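Local coordinates for protein cytosine deaminase (Klebsiella pneumoniae, PDB 4R88) that probably catalyses the hydrolytic deamination of cytosine to uracil and ammonia at an iron-containing active site of the amidohydrolase superfamily, at residues 62-67 with 311-316. Sequence-based numbering, arbitrary orientation.
Sequences TLTAGE and QDPWYP. With 1LD (5-fluorocytosine), chain S.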
loop_
_atom_site.group_PDB
_atom_site.type_symbol
_atom_site.label_atom_id
_atom_site.label_comp_id
_atom_site.label_asym_id
_atom_site.label_seq_id
_atom_site.Cartn_x
_atom_site.Cartn_y
_atom_site.Cartn_z
ATOM N N THR B 62 16.881 -10.641 -7.305
ATOM C CA THR B 62 15.762 -11.006 -6.433
ATOM C C THR B 62 16.176 -11.996 -5.335
ATOM O O THR B 62 17.023 -12.859 -5.555
ATOM C CB THR B 62 14.544 -11.561 -7.234
ATOM O OG1 THR B 62 13.390 -11.628 -6.381
ATOM C CG2 THR B 62 14.840 -12.943 -7.788
ATOM N N LEU B 63 15.598 -11.829 -4.150
ATOM C CA LEU B 63 15.810 -12.745 -3.026
ATOM C C LEU B 63 17.243 -12.734 -2.470
ATOM O O LEU B 63 17.693 -13.731 -1.915
ATOM C CB LEU B 63 15.390 -14.174 -3.409
ATOM C CG LEU B 63 13.971 -14.345 -3.965
ATOM C CD1 LEU B 63 13.694 -15.804 -4.321
ATOM C CD2 LEU B 63 12.917 -13.801 -2.974
ATOM N N THR B 64 17.955 -11.615 -2.616
ATOM C CA THR B 64 19.303 -11.482 -2.047
ATOM C C THR B 64 19.411 -10.362 -1.002
ATOM O O THR B 64 20.518 -9.949 -0.664
ATOM C CB THR B 64 20.373 -11.169 -3.123
ATOM O OG1 THR B 64 20.141 -9.863 -3.667
ATOM C CG2 THR B 64 20.367 -12.203 -4.246
ATOM N N ALA B 65 18.279 -9.851 -0.514
ATOM C CA ALA B 65 18.308 -8.809 0.520
ATOM C C ALA B 65 19.098 -9.275 1.737
ATOM O O ALA B 65 18.809 -10.324 2.296
ATOM C CB ALA B 65 16.904 -8.419 0.936
ATOM N N GLY B 66 20.090 -8.491 2.151
ATOM C CA GLY B 66 20.877 -8.839 3.321
ATOM C C GLY B 66 22.153 -9.639 3.041
ATOM O O GLY B 66 22.889 -9.966 3.967
ATOM N N GLU B 67 22.423 -9.962 1.777
ATOM C CA GLU B 67 23.622 -10.739 1.433
ATOM C C GLU B 67 24.622 -9.886 0.663
ATOM O O GLU B 67 24.315 -9.410 -0.430
ATOM C CB GLU B 67 23.254 -11.946 0.569
ATOM C CG GLU B 67 22.066 -12.753 1.061
ATOM C CD GLU B 67 21.683 -13.862 0.093
ATOM O OE1 GLU B 67 22.116 -13.799 -1.077
ATOM O OE2 GLU B 67 20.952 -14.793 0.498
ATOM N N GLN B 311 12.634 -8.397 -2.436
ATOM C CA GLN B 311 13.587 -8.843 -1.417
ATOM C C GLN B 311 15.035 -8.783 -1.900
ATOM O O GLN B 311 15.752 -9.788 -1.887
ATOM C CB GLN B 311 13.225 -10.246 -0.912
ATOM C CG GLN B 311 11.804 -10.318 -0.317
ATOM C CD GLN B 311 11.364 -11.737 -0.026
ATOM O OE1 GLN B 311 10.710 -12.375 -0.847
ATOM N NE2 GLN B 311 11.709 -12.231 1.152
ATOM N N ASP B 312 15.453 -7.594 -2.324
ATOM C CA ASP B 312 16.750 -7.430 -2.976
ATOM C C ASP B 312 17.555 -6.304 -2.283
ATOM O O ASP B 312 17.092 -5.795 -1.258
ATOM C CB ASP B 312 16.538 -7.302 -4.509
ATOM C CG ASP B 312 16.099 -5.926 -4.955
ATOM O OD1 ASP B 312 15.846 -5.783 -6.189
ATOM O OD2 ASP B 312 16.009 -4.992 -4.113
ATOM N N PRO B 313 18.761 -5.940 -2.783
ATOM C CA PRO B 313 19.519 -4.930 -2.022
ATOM C C PRO B 313 18.830 -3.564 -1.854
ATOM O O PRO B 313 19.218 -2.788 -0.992
ATOM C CB PRO B 313 20.793 -4.739 -2.856
ATOM C CG PRO B 313 20.953 -6.017 -3.602
ATOM C CD PRO B 313 19.556 -6.487 -3.904
ATOM N N TRP B 314 17.837 -3.275 -2.678
ATOM C CA TRP B 314 17.196 -1.969 -2.661
ATOM C C TRP B 314 15.889 -1.971 -1.886
ATOM O O TRP B 314 15.464 -0.938 -1.389
ATOM C CB TRP B 314 16.936 -1.516 -4.100
ATOM C CG TRP B 314 18.215 -1.271 -4.805
ATOM C CD1 TRP B 314 18.966 -0.123 -4.770
ATOM C CD2 TRP B 314 18.933 -2.201 -5.618
ATOM N NE1 TRP B 314 20.103 -0.282 -5.533
ATOM C CE2 TRP B 314 20.108 -1.549 -6.062
ATOM C CE3 TRP B 314 18.694 -3.515 -6.030
ATOM C CZ2 TRP B 314 21.035 -2.169 -6.889
ATOM C CZ3 TRP B 314 19.623 -4.130 -6.856
ATOM C CH2 TRP B 314 20.774 -3.457 -7.276
ATOM N N TYR B 315 15.257 -3.134 -1.775
ATOM C CA TYR B 315 13.879 -3.184 -1.295
ATOM C C TYR B 315 13.625 -4.490 -0.551
ATOM O O TYR B 315 13.749 -5.561 -1.129
ATOM C CB TYR B 315 12.938 -3.027 -2.490
ATOM C CG TYR B 315 11.468 -2.968 -2.136
ATOM C CD1 TYR B 315 10.664 -4.101 -2.237
ATOM C CD2 TYR B 315 10.886 -1.785 -1.703
ATOM C CE1 TYR B 315 9.322 -4.061 -1.915
ATOM C CE2 TYR B 315 9.539 -1.731 -1.379
ATOM C CZ TYR B 315 8.767 -2.878 -1.490
ATOM O OH TYR B 315 7.437 -2.839 -1.168
ATOM N N PRO B 316 13.280 -4.409 0.741
ATOM C CA PRO B 316 13.249 -5.635 1.547
ATOM C C PRO B 316 11.928 -6.394 1.509
ATOM O O PRO B 316 11.871 -7.496 2.036
ATOM C CB PRO B 316 13.484 -5.119 2.964
ATOM C CG PRO B 316 12.815 -3.783 2.960
ATOM C CD PRO B 316 13.053 -3.206 1.565
HETATM N N1 1LD S . 19.131 -0.696 -9.610
HETATM C C6 1LD S . 18.293 -1.517 -8.950
HETATM C C2 1LD S . 18.821 0.602 -9.750
HETATM O O2 1LD S . 19.681 1.433 -10.434
HETATM N N3 1LD S . 17.692 1.130 -9.248
HETATM C C4 1LD S . 16.829 0.349 -8.577
HETATM N N4 1LD S . 15.634 0.927 -8.039
HETATM C C5 1LD S . 17.110 -1.016 -8.407
HETATM F F 1LD S . 16.268 -1.821 -7.752
#
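A single backbone acceptor, Q311 O, organises the polar side of this contact. A65 N donates to it over 2.9 Å (N-H...O 147°), from above the carbonyl plane (44° out of it). L63 N and T64 N lie 3.1 Å and 3.0 Å from Q311 O. A65 and E67 flank G66 in a type II turn beginning at T64.

Van der Waals contacts, mostly of carbon against oxygen, lie beside this acceptor. A65 CB sits 3.4 Å from D312 O. The L63 and Q311 side chains cross at an angle, the methyl CD2 resting 3.4 Å from Q311 OE1; L63 also packs on helix 92-108. T64 OG1 stands between its backbone N and carbonyl carbon (chi1 67°), which brings it to P313 CD at 3.4 Å; its hydrogen bond goes to A61 O.

Within 311-316, D312 OD2 closes an Asx turn by accepting from W314 N at 2.9 Å, and more weakly from Y315 N; D312 OD1 is hydrogen-bonded to S309 OG. Q311 and D312 oppose Y315 as a G1 beta bulge. From the last residue of the Asx turn, the W314 indole reaches 5-fluorocytosine with one face, C6 3.2 Å above the ring plane near its centre, and P313 CB is offset on the opposite face. W314 NE1 is hydrogen-bonded to L76 O.

The contact thus joins loops after strands 46-57 and 303-305 of a TIM-barrel amidohydrolase. Its chemistry implies a backbone-defined junction beside the pocket; the Asx turn, P313 and the L76 bond probably help fix the indole whose face meets the ligand.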